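Local atomic coordinates of Udp-n-acetylglucosamine pyrophosphorylase (Trypanosoma brucei, PDB entry 4BQH), a protein that probably catalyses the formation of UDP-N-acetylglucosamine and diphosphate from UTP and N-acetyl-alpha-D-glucosamine 1-phosphate, the last step in making this nucleotide sugar. Residues V241-L245 with F366-A371; I273-G279 with S358-L364; G236-F242 with E400-L406. All coordinates share one frame. Residues are numbered along the deposited sequence.

Interaction 1: residues V241-L245 with F366-A371. With 9VU ((3S)-3-[2-(1,3-benzodioxol-5-yl)-2-oxidanylidene-ethyl]-4-bromanyl-5-methyl-3-oxidanyl-1H-indol-2-one), chain C.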
loop_
_atom_site.group_PDB
_atom_site.type_symbol
_atom_site.label_atom_id
_atom_site.label_comp_id
_atom_site.label_asym_id
_atom_site.label_seq_id
_atom_site.Cartn_x
_atom_site.Cartn_y
_atom_site.Cartn_z
ATOM N N VAL A 241 4.384 -9.472 0.255
ATOM C CA VAL A 241 4.413 -9.103 -1.165
ATOM C C VAL A 241 5.442 -9.915 -1.924
ATOM O O VAL A 241 5.197 -10.307 -3.058
ATOM C CB VAL A 241 4.648 -7.582 -1.462
ATOM C CG1 VAL A 241 3.478 -6.745 -0.964
ATOM C CG2 VAL A 241 5.961 -7.056 -0.892
ATOM N N PHE A 242 6.600 -10.159 -1.303
ATOM C CA PHE A 242 7.698 -10.774 -2.062
ATOM C C PHE A 242 7.398 -12.207 -2.479
ATOM O O PHE A 242 7.562 -12.571 -3.654
ATOM C CB PHE A 242 9.016 -10.660 -1.294
ATOM C CG PHE A 242 9.384 -9.254 -0.978
ATOM C CD1 PHE A 242 9.778 -8.371 -2.007
ATOM C CD2 PHE A 242 9.337 -8.791 0.320
ATOM C CE1 PHE A 242 10.100 -7.064 -1.722
ATOM C CE2 PHE A 242 9.671 -7.477 0.616
ATOM C CZ PHE A 242 10.055 -6.615 -0.411
ATOM N N ALA A 243 6.927 -13.004 -1.526
ATOM C CA ALA A 243 6.488 -14.376 -1.787
ATOM C C ALA A 243 5.306 -14.408 -2.747
ATOM O O ALA A 243 5.248 -15.256 -3.661
ATOM C CB ALA A 243 6.130 -15.062 -0.467
ATOM N N ALA A 244 4.376 -13.475 -2.570
ATOM C CA ALA A 244 3.200 -13.437 -3.416
ATOM C C ALA A 244 3.558 -13.151 -4.884
ATOM O O ALA A 244 3.019 -13.804 -5.768
ATOM C CB ALA A 244 2.169 -12.454 -2.868
ATOM N N LEU A 245 4.474 -12.208 -5.123
ATOM C CA LEU A 245 4.932 -11.896 -6.475
ATOM C C LEU A 245 5.768 -13.035 -7.062
ATOM O O LEU A 245 5.915 -13.114 -8.266
ATOM C CB LEU A 245 5.743 -10.594 -6.479
ATOM C CG LEU A 245 4.930 -9.314 -6.317
ATOM C CD1 LEU A 245 5.893 -8.176 -5.982
ATOM C CD2 LEU A 245 4.100 -8.966 -7.565
ATOM N N PHE A 366 14.829 -4.372 -7.257
ATOM C CA PHE A 366 14.719 -4.557 -5.798
ATOM C C PHE A 366 13.682 -5.621 -5.440
ATOM O O PHE A 366 13.928 -6.445 -4.553
ATOM C CB PHE A 366 14.418 -3.246 -5.040
ATOM C CG PHE A 366 14.258 -3.454 -3.557
ATOM C CD1 PHE A 366 15.373 -3.644 -2.755
ATOM C CD2 PHE A 366 12.991 -3.556 -2.973
ATOM C CE1 PHE A 366 15.227 -3.903 -1.392
ATOM C CE2 PHE A 366 12.861 -3.775 -1.599
ATOM C CZ PHE A 366 13.981 -3.940 -0.816
ATOM N N MET A 367 12.513 -5.582 -6.087
ATOM C CA MET A 367 11.490 -6.586 -5.759
ATOM C C MET A 367 12.036 -8.000 -5.958
ATOM O O MET A 367 11.767 -8.903 -5.157
ATOM C CB MET A 367 10.221 -6.357 -6.570
ATOM C CG MET A 367 9.569 -4.995 -6.314
ATOM S SD MET A 367 9.198 -4.625 -4.593
ATOM C CE MET A 367 7.856 -5.788 -4.282
ATOM N N SER A 368 12.767 -8.193 -7.053
ATOM C CA SER A 368 13.418 -9.474 -7.353
ATOM C C SER A 368 14.469 -9.871 -6.319
ATOM O O SER A 368 14.494 -10.999 -5.830
ATOM C CB SER A 368 14.089 -9.398 -8.729
ATOM O OG SER A 368 13.127 -9.181 -9.742
ATOM N N LEU A 369 15.367 -8.952 -6.003
ATOM C CA LEU A 369 16.486 -9.290 -5.138
ATOM C C LEU A 369 15.973 -9.512 -3.723
ATOM O O LEU A 369 16.468 -10.397 -3.020
ATOM C CB LEU A 369 17.531 -8.154 -5.141
ATOM C CG LEU A 369 18.821 -8.387 -4.324
ATOM C CD1 LEU A 369 20.000 -7.693 -4.996
ATOM C CD2 LEU A 369 18.697 -7.798 -2.933
ATOM N N ALA A 370 15.033 -8.670 -3.293
ATOM C CA ALA A 370 14.493 -8.758 -1.938
ATOM C C ALA A 370 13.812 -10.093 -1.780
ATOM O O ALA A 370 13.958 -10.744 -0.732
ATOM C CB ALA A 370 13.501 -7.626 -1.651
ATOM N N ALA A 371 13.071 -10.511 -2.803
ATOM C CA ALA A 371 12.408 -11.831 -2.725
ATOM C C ALA A 371 13.419 -12.965 -2.572
ATOM O O ALA A 371 13.243 -13.833 -1.703
ATOM C CB ALA A 371 11.487 -12.066 -3.908
HETATM O OAN 9VU C . 8.333 -19.787 3.285
HETATM C CAH 9VU C . 8.527 -19.123 2.248
HETATM N NAG 9VU C . 8.329 -19.594 1.013
HETATM C CAC 9VU C . 8.670 -18.628 0.117
HETATM C CAB 9VU C . 8.647 -18.683 -1.219
HETATM C CAA 9VU C . 9.059 -17.614 -2.031
HETATM C CAF 9VU C . 9.524 -16.457 -1.393
HETATM C CAJ 9VU C . 9.961 -15.338 -2.180
HETATM C CAE 9VU C . 9.530 -16.449 0.020
HETATM BR BRA 9VU C . 10.105 -14.838 0.845
HETATM C CAD 9VU C . 9.110 -17.511 0.762
HETATM C CAI 9VU C . 9.033 -17.796 2.171
HETATM O OAL 9VU C . 10.349 -17.844 2.730
HETATM C CAM 9VU C . 8.283 -16.746 3.035
HETATM C CAO 9VU C . 6.770 -16.673 2.746
HETATM O OAP 9VU C . 6.275 -17.545 2.016
HETATM C CAQ 9VU C . 6.015 -15.640 3.377
HETATM C CAV 9VU C . 6.608 -14.527 3.976
HETATM C CAU 9VU C . 5.876 -13.571 4.575
HETATM O OAY 9VU C . 6.300 -12.427 5.187
HETATM C CAX 9VU C . 5.155 -12.017 5.984
HETATM O OAW 9VU C . 4.039 -12.532 5.247
HETATM C CAT 9VU C . 4.544 -13.628 4.600
HETATM C CAS 9VU C . 3.900 -14.660 4.031
HETATM C CAR 9VU C . 4.615 -15.677 3.401
#
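F242 is the residue on which this contact turns. Its side chain leaves helix 241-246 pointing at helix 364-374 and enters, as a knob, the hole formed by F366, M367, A370 and A371. The methyl of A370 lies over one face of the ring, a CH-pi contact in which CB sits 3.9 Å from the ring centroid and 3.4 Å from F242 CE1. Nearer the backbone, F242 CB meets A371 CB at 3.9 Å, and at the far end of the ring F242 CZ reaches F366 CE2 at 4.2 Å.

M367 has the next largest buried area. Its CB does not face the other helix, but the side chain curls so that CE lies 3.6 Å from F242 CE1, 3.5 Å from L245 CD1 and 4.1 Å from V241 CG2. M367 SD, 5.1 Å from the F242 ring centroid and oblique to the ring, makes a Met-aromatic contact.

The two short segments cross nearly at right angles (-100°), with their axes 9.2 Å apart, and small alanines let the phenyl ring approach closely. Next to the contact, A243 CB lies 3.5 Å from OAP of the inhibitor 9VU and A371 O 3.6 Å from its CAJ. This is knob-into-hole packing of two helices beside the central sheet of a GT-A-type nucleotidyltransferase, bordering the inhibitor pocket.

Interaction 2: residues I273-G279 with S358-L364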
loop_
_atom_site.group_PDB
_atom_site.type_symbol
_atom_site.label_atom_id
_atom_site.label_comp_id
_atom_site.label_asym_id
_atom_site.label_seq_id
_atom_site.Cartn_x
_atom_site.Cartn_y
_atom_site.Cartn_z
ATOM N N ILE A 273 7.897 -3.285 -16.877
ATOM C CA ILE A 273 7.725 -2.553 -15.611
ATOM C C ILE A 273 9.095 -2.268 -14.978
ATOM O O ILE A 273 9.932 -3.171 -14.849
ATOM C CB ILE A 273 6.851 -3.342 -14.611
ATOM C CG1 ILE A 273 5.427 -3.499 -15.144
ATOM C CG2 ILE A 273 6.880 -2.710 -13.201
ATOM C CD1 ILE A 273 4.683 -2.187 -15.313
ATOM N N ALA A 274 9.307 -1.012 -14.598
ATOM C CA ALA A 274 10.541 -0.588 -13.955
ATOM C C ALA A 274 10.350 -0.323 -12.470
ATOM O O ALA A 274 11.296 -0.510 -11.689
ATOM C CB ALA A 274 11.089 0.672 -14.622
ATOM N N TYR A 275 9.171 0.165 -12.077
ATOM C CA TYR A 275 8.896 0.476 -10.658
ATOM C C TYR A 275 7.532 -0.016 -10.246
ATOM O O TYR A 275 6.593 0.022 -11.037
ATOM C CB TYR A 275 8.948 1.979 -10.371
ATOM C CG TYR A 275 10.295 2.566 -10.697
ATOM C CD1 TYR A 275 11.329 2.556 -9.760
ATOM C CD2 TYR A 275 10.534 3.080 -11.970
ATOM C CE1 TYR A 275 12.591 3.099 -10.094
ATOM C CE2 TYR A 275 11.765 3.592 -12.323
ATOM C CZ TYR A 275 12.783 3.615 -11.390
ATOM O OH TYR A 275 14.006 4.147 -11.791
ATOM N N VAL A 276 7.427 -0.417 -8.983
ATOM C CA VAL A 276 6.180 -0.864 -8.376
ATOM C C VAL A 276 5.914 0.062 -7.188
ATOM O O VAL A 276 6.731 0.120 -6.254
ATOM C CB VAL A 276 6.304 -2.325 -7.871
ATOM C CG1 VAL A 276 4.972 -2.801 -7.277
ATOM C CG2 VAL A 276 6.704 -3.280 -8.996
ATOM N N GLN A 277 4.808 0.806 -7.251
ATOM C CA GLN A 277 4.385 1.599 -6.103
ATOM C C GLN A 277 3.462 0.730 -5.257
ATOM O O GLN A 277 2.598 0.043 -5.801
ATOM C CB GLN A 277 3.636 2.836 -6.562
ATOM C CG GLN A 277 3.238 3.726 -5.371
ATOM C CD GLN A 277 2.491 4.999 -5.789
ATOM O OE1 GLN A 277 2.286 5.251 -6.970
ATOM N NE2 GLN A 277 2.071 5.793 -4.804
ATOM N N ILE A 278 3.661 0.728 -3.944
ATOM C CA ILE A 278 2.910 -0.181 -3.070
ATOM C C ILE A 278 2.129 0.649 -2.073
ATOM O O ILE A 278 2.676 1.573 -1.466
ATOM C CB ILE A 278 3.847 -1.140 -2.311
ATOM C CG1 ILE A 278 4.655 -1.963 -3.328
ATOM C CG2 ILE A 278 3.046 -2.071 -1.395
ATOM C CD1 ILE A 278 5.935 -2.514 -2.788
ATOM N N GLY A 279 0.858 0.314 -1.899
ATOM C CA GLY A 279 0.040 1.024 -0.898
ATOM C C GLY A 279 -1.105 0.195 -0.391
ATOM O O GLY A 279 -1.522 -0.761 -1.045
ATOM N N SER A 358 3.654 3.547 5.299
ATOM C CA SER A 358 3.531 2.335 4.475
ATOM C C SER A 358 3.192 2.676 3.027
ATOM O O SER A 358 2.262 2.113 2.435
ATOM C CB SER A 358 2.517 1.340 5.063
ATOM O OG SER A 358 2.838 1.134 6.417
ATOM N N SER A 359 3.956 3.599 2.463
ATOM C CA SER A 359 3.798 3.968 1.074
ATOM C C SER A 359 5.200 3.940 0.452
ATOM O O SER A 359 6.056 4.745 0.826
ATOM C CB SER A 359 3.204 5.366 0.982
ATOM O OG SER A 359 3.093 5.745 -0.376
ATOM N N ASN A 360 5.429 3.003 -0.467
ATOM C CA ASN A 360 6.771 2.732 -0.991
ATOM C C ASN A 360 6.789 2.678 -2.504
ATOM O O ASN A 360 5.789 2.339 -3.142
ATOM C CB ASN A 360 7.343 1.380 -0.520
ATOM C CG ASN A 360 7.303 1.173 0.986
ATOM O OD1 ASN A 360 7.448 2.098 1.802
ATOM N ND2 ASN A 360 7.187 -0.070 1.357
ATOM N N LEU A 361 7.942 3.004 -3.073
ATOM C CA LEU A 361 8.136 2.814 -4.504
ATOM C C LEU A 361 9.420 2.022 -4.667
ATOM O O LEU A 361 10.476 2.456 -4.217
ATOM C CB LEU A 361 8.219 4.179 -5.197
ATOM C CG LEU A 361 8.329 4.134 -6.715
ATOM C CD1 LEU A 361 7.030 3.665 -7.345
ATOM C CD2 LEU A 361 8.616 5.520 -7.227
ATOM N N CYS A 362 9.342 0.848 -5.287
ATOM C CA CYS A 362 10.506 -0.010 -5.390
ATOM C C CYS A 362 10.800 -0.332 -6.843
ATOM O O CYS A 362 9.871 -0.538 -7.621
ATOM C CB CYS A 362 10.250 -1.324 -4.665
ATOM S SG CYS A 362 9.955 -1.097 -2.898
ATOM N N SER A 363 12.087 -0.410 -7.196
ATOM C CA SER A 363 12.445 -0.900 -8.526
ATOM C C SER A 363 12.048 -2.375 -8.663
ATOM O O SER A 363 11.978 -3.131 -7.681
ATOM C CB SER A 363 13.956 -0.765 -8.780
ATOM O OG SER A 363 14.689 -1.658 -7.954
ATOM N N LEU A 364 11.837 -2.808 -9.890
ATOM C CA LEU A 364 11.574 -4.223 -10.103
ATOM C C LEU A 364 12.801 -5.066 -9.736
ATOM O O LEU A 364 12.662 -6.159 -9.195
ATOM C CB LEU A 364 11.119 -4.497 -11.547
ATOM C CG LEU A 364 10.375 -5.841 -11.659
ATOM C CD1 LEU A 364 9.008 -5.802 -10.982
ATOM C CD2 LEU A 364 10.187 -6.234 -13.118
HETATM O O HOH W 1 1.950 4.099 -2.186
#
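On the sheet face carrying V276, I278 and C362, the side chains are mainly apolar: I278 CD1 lies 4.3 Å from C362 SG, and V276 CG2 4.0 Å from CD1 of L364, which follows the strand. On the other face L361 CD1 packs against Q277 CB (3.6 Å) and Y275 CB (4.0 Å), and helix 291-300 covers L361 through F293 and A297.

Between the two faces runs the antiparallel backbone pairing. V276 with C362 and I278 with N360 are hydrogen-bonded pairs: V276 N to C362 O is 2.8 Å, C362 N to V276 O 2.9 Å, I278 N to N360 O 2.8 Å, and N360 N to I278 O 3.3 Å. L364 N extends the pattern to A274 O at 3.0 Å. S363 N-caps helix 364-374, its OG bonding F366 N and H303.

At the polar end a water receives a hydrogen bond from Q277 NE2 (3.1 Å), donates one to I278 O (2.7 Å) and joins S359 OG (2.7 Å); Q277 NE2 also binds N287 O. Strand 275-280 also pairs, in parallel, with strand 114-119. The five main-chain bonds to 358-364 set the antiparallel register, while apolar side chains pack on both faces.

Interaction 3: residues G236-F242 with E400-L406. With 9VU ((3S)-3-[2-(1,3-benzodioxol-5-yl)-2-oxidanylidene-ethyl]-4-bromanyl-5-methyl-3-oxidanyl-1H-indol-2-one), chain C.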
loop_
_atom_site.group_PDB
_atom_site.type_symbol
_atom_site.label_atom_id
_atom_site.label_comp_id
_atom_site.label_asym_id
_atom_site.label_seq_id
_atom_site.Cartn_x
_atom_site.Cartn_y
_atom_site.Cartn_z
ATOM N N GLY A 236 0.401 -12.137 7.252
ATOM C CA GLY A 236 1.806 -12.044 7.579
ATOM C C GLY A 236 2.356 -10.631 7.685
ATOM O O GLY A 236 3.497 -10.470 8.089
ATOM N N GLY A 237 1.581 -9.625 7.283
ATOM C CA GLY A 237 2.129 -8.245 7.165
ATOM C C GLY A 237 2.558 -8.021 5.722
ATOM O O GLY A 237 2.628 -8.971 4.937
ATOM N N ASN A 238 2.829 -6.772 5.366
ATOM C CA ASN A 238 3.066 -6.439 3.978
ATOM C C ASN A 238 4.344 -6.993 3.380
ATOM O O ASN A 238 4.545 -6.883 2.166
ATOM C CB ASN A 238 2.888 -4.921 3.688
ATOM C CG ASN A 238 3.792 -4.029 4.523
ATOM O OD1 ASN A 238 4.918 -4.407 4.876
ATOM N ND2 ASN A 238 3.316 -2.802 4.815
ATOM N N GLY A 239 5.204 -7.573 4.219
ATOM C CA GLY A 239 6.357 -8.317 3.718
ATOM C C GLY A 239 5.918 -9.517 2.888
ATOM O O GLY A 239 6.698 -10.031 2.097
ATOM N N ALA A 240 4.644 -9.914 3.020
ATOM C CA ALA A 240 4.084 -10.992 2.161
ATOM C C ALA A 240 4.166 -10.731 0.647
ATOM O O ALA A 240 4.005 -11.673 -0.151
ATOM C CB ALA A 240 2.631 -11.309 2.552
ATOM N N VAL A 241 4.384 -9.472 0.255
ATOM C CA VAL A 241 4.413 -9.103 -1.165
ATOM C C VAL A 241 5.442 -9.915 -1.924
ATOM O O VAL A 241 5.197 -10.307 -3.058
ATOM C CB VAL A 241 4.648 -7.582 -1.462
ATOM C CG1 VAL A 241 3.478 -6.745 -0.964
ATOM C CG2 VAL A 241 5.961 -7.056 -0.892
ATOM N N PHE A 242 6.600 -10.159 -1.303
ATOM C CA PHE A 242 7.698 -10.774 -2.062
ATOM C C PHE A 242 7.398 -12.207 -2.479
ATOM O O PHE A 242 7.562 -12.571 -3.654
ATOM C CB PHE A 242 9.016 -10.660 -1.294
ATOM C CG PHE A 242 9.384 -9.254 -0.978
ATOM C CD1 PHE A 242 9.778 -8.371 -2.007
ATOM C CD2 PHE A 242 9.337 -8.791 0.320
ATOM C CE1 PHE A 242 10.100 -7.064 -1.722
ATOM C CE2 PHE A 242 9.671 -7.477 0.616
ATOM C CZ PHE A 242 10.055 -6.615 -0.411
ATOM N N GLU A 400 5.388 -11.765 11.920
ATOM C CA GLU A 400 5.088 -10.821 10.834
ATOM C C GLU A 400 6.372 -10.325 10.194
ATOM O O GLU A 400 7.405 -10.243 10.849
ATOM C CB GLU A 400 4.264 -9.620 11.361
ATOM C CG GLU A 400 2.837 -10.005 11.780
ATOM C CD GLU A 400 2.018 -8.844 12.356
ATOM O OE1 GLU A 400 2.588 -7.798 12.729
ATOM O OE2 GLU A 400 0.779 -8.986 12.469
ATOM N N ALA A 401 6.302 -9.991 8.908
ATOM C CA ALA A 401 7.395 -9.249 8.298
ATOM C C ALA A 401 6.832 -8.147 7.417
ATOM O O ALA A 401 5.719 -8.259 6.896
ATOM C CB ALA A 401 8.325 -10.169 7.496
ATOM N N PHE A 402 7.609 -7.073 7.268
ATOM C CA PHE A 402 7.158 -5.871 6.543
ATOM C C PHE A 402 8.132 -5.519 5.440
ATOM O O PHE A 402 9.293 -5.956 5.473
ATOM C CB PHE A 402 7.034 -4.704 7.531
ATOM C CG PHE A 402 6.162 -5.042 8.675
ATOM C CD1 PHE A 402 4.778 -5.098 8.500
ATOM C CD2 PHE A 402 6.712 -5.449 9.882
ATOM C CE1 PHE A 402 3.960 -5.503 9.540
ATOM C CE2 PHE A 402 5.886 -5.836 10.945
ATOM C CZ PHE A 402 4.509 -5.864 10.766
ATOM N N LEU A 403 7.665 -4.758 4.453
ATOM C CA LEU A 403 8.519 -4.319 3.380
ATOM C C LEU A 403 9.814 -3.745 3.956
ATOM O O LEU A 403 10.901 -4.103 3.494
ATOM C CB LEU A 403 7.791 -3.298 2.495
ATOM C CG LEU A 403 6.776 -4.032 1.613
ATOM C CD1 LEU A 403 5.517 -3.226 1.404
ATOM C CD2 LEU A 403 7.450 -4.325 0.305
ATOM N N PHE A 404 9.705 -2.927 5.003
ATOM C CA PHE A 404 10.900 -2.261 5.561
ATOM C C PHE A 404 11.947 -3.212 6.124
ATOM O O PHE A 404 13.095 -2.832 6.274
ATOM C CB PHE A 404 10.577 -1.137 6.578
ATOM C CG PHE A 404 9.918 -1.608 7.863
ATOM C CD1 PHE A 404 10.643 -2.321 8.834
ATOM C CD2 PHE A 404 8.572 -1.304 8.117
ATOM C CE1 PHE A 404 10.037 -2.760 10.005
ATOM C CE2 PHE A 404 7.971 -1.726 9.316
ATOM C CZ PHE A 404 8.705 -2.442 10.256
ATOM N N ASP A 405 11.566 -4.447 6.432
ATOM C CA ASP A 405 12.558 -5.404 6.941
ATOM C C ASP A 405 13.569 -5.758 5.854
ATOM O O ASP A 405 14.670 -6.236 6.153
ATOM C CB ASP A 405 11.852 -6.683 7.422
ATOM C CG ASP A 405 11.124 -6.489 8.747
ATOM O OD1 ASP A 405 11.729 -5.956 9.720
ATOM O OD2 ASP A 405 9.959 -6.922 8.842
ATOM N N LEU A 406 13.181 -5.556 4.591
ATOM C CA LEU A 406 14.073 -5.895 3.484
ATOM C C LEU A 406 14.888 -4.707 2.964
ATOM O O LEU A 406 15.729 -4.884 2.065
ATOM C CB LEU A 406 13.281 -6.532 2.330
ATOM C CG LEU A 406 12.782 -7.979 2.560
ATOM C CD1 LEU A 406 13.897 -8.985 2.787
ATOM C CD2 LEU A 406 11.822 -7.999 3.726
HETATM O OAN 9VU C . 8.333 -19.787 3.285
HETATM C CAH 9VU C . 8.527 -19.123 2.248
HETATM N NAG 9VU C . 8.329 -19.594 1.013
HETATM C CAC 9VU C . 8.670 -18.628 0.117
HETATM C CAB 9VU C . 8.647 -18.683 -1.219
HETATM C CAA 9VU C . 9.059 -17.614 -2.031
HETATM C CAF 9VU C . 9.524 -16.457 -1.393
HETATM C CAJ 9VU C . 9.961 -15.338 -2.180
HETATM C CAE 9VU C . 9.530 -16.449 0.020
HETATM BR BRA 9VU C . 10.105 -14.838 0.845
HETATM C CAD 9VU C . 9.110 -17.511 0.762
HETATM C CAI 9VU C . 9.033 -17.796 2.171
HETATM O OAL 9VU C . 10.349 -17.844 2.730
HETATM C CAM 9VU C . 8.283 -16.746 3.035
HETATM C CAO 9VU C . 6.770 -16.673 2.746
HETATM O OAP 9VU C . 6.275 -17.545 2.016
HETATM C CAQ 9VU C . 6.015 -15.640 3.377
HETATM C CAV 9VU C . 6.608 -14.527 3.976
HETATM C CAU 9VU C . 5.876 -13.571 4.575
HETATM O OAY 9VU C . 6.300 -12.427 5.187
HETATM C CAX 9VU C . 5.155 -12.017 5.984
HETATM O OAW 9VU C . 4.039 -12.532 5.247
HETATM C CAT 9VU C . 4.544 -13.628 4.600
HETATM C CAS 9VU C . 3.900 -14.660 4.031
HETATM C CAR 9VU C . 4.615 -15.677 3.401
#
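The main-chain bonds join largely irregular stretches: G236-G239 runs into helix 241-246, whereas E400-L406 leaves strand 394-400 and turns, with D405 N and L406 N bonded back to F402 O and L403 O. There are two such bonds between the segments: A401 N to G236 O (3.0 Å) and G239 N to A401 O (2.8 Å). The backbones press together, G239 CA lying only 3.8 Å from F402 CA. A CB on G237 or G239 would strike A401 O, and the positive phi of G237 is itself unfavourable for a side chain. At G236 a CB would run into OAW of 9VU.

N238 adds a third bond, its OD1 accepting from L403 N at 2.8 Å while lying at the edge of the F402 ring. Within the turn, D405 OD2 accepts a hydrogen bond from F402 N (2.8 Å). Farther along, L403 fills the apolar end: CD2 touches V241 CG2 at 3.3 Å and F242 CZ at 3.5 Å, and L406 CG lies 3.7 Å from F242 CE2.

The benzodioxole of the inhibitor rests against this junction, with CAX 3.1 Å from G236 O and 3.7 Å from A401 N, and OAW 3.3 Å from A240 CB. Polar backbone bonding thus lies beside the ligand and leucine packing behind it, and the glycines give both the opposing loop and the benzodioxole room to come close.

All three contacts are buried, but each is held differently. Interaction 2 is sheet core, set by backbone pairing; interaction 1 is purely apolar helix packing, without a hydrogen bond between its segments; interaction 3 combines main-chain bonds with leucine packing. Interactions 1 and 3 share V241 and F242 of helix 241-246, so the F242 ring meets both M367 and L403, and both contacts border 9VU. Interaction 2 lies farther from the inhibitor, the I278 side chain being about 12 Å away, yet it leads directly into helix 364-374 of interaction 1. M367 SD packs 3.5 Å from C362 CB, and L403 CD2 3.9 Å from I278 CD1, joining the three regions through apolar side chains.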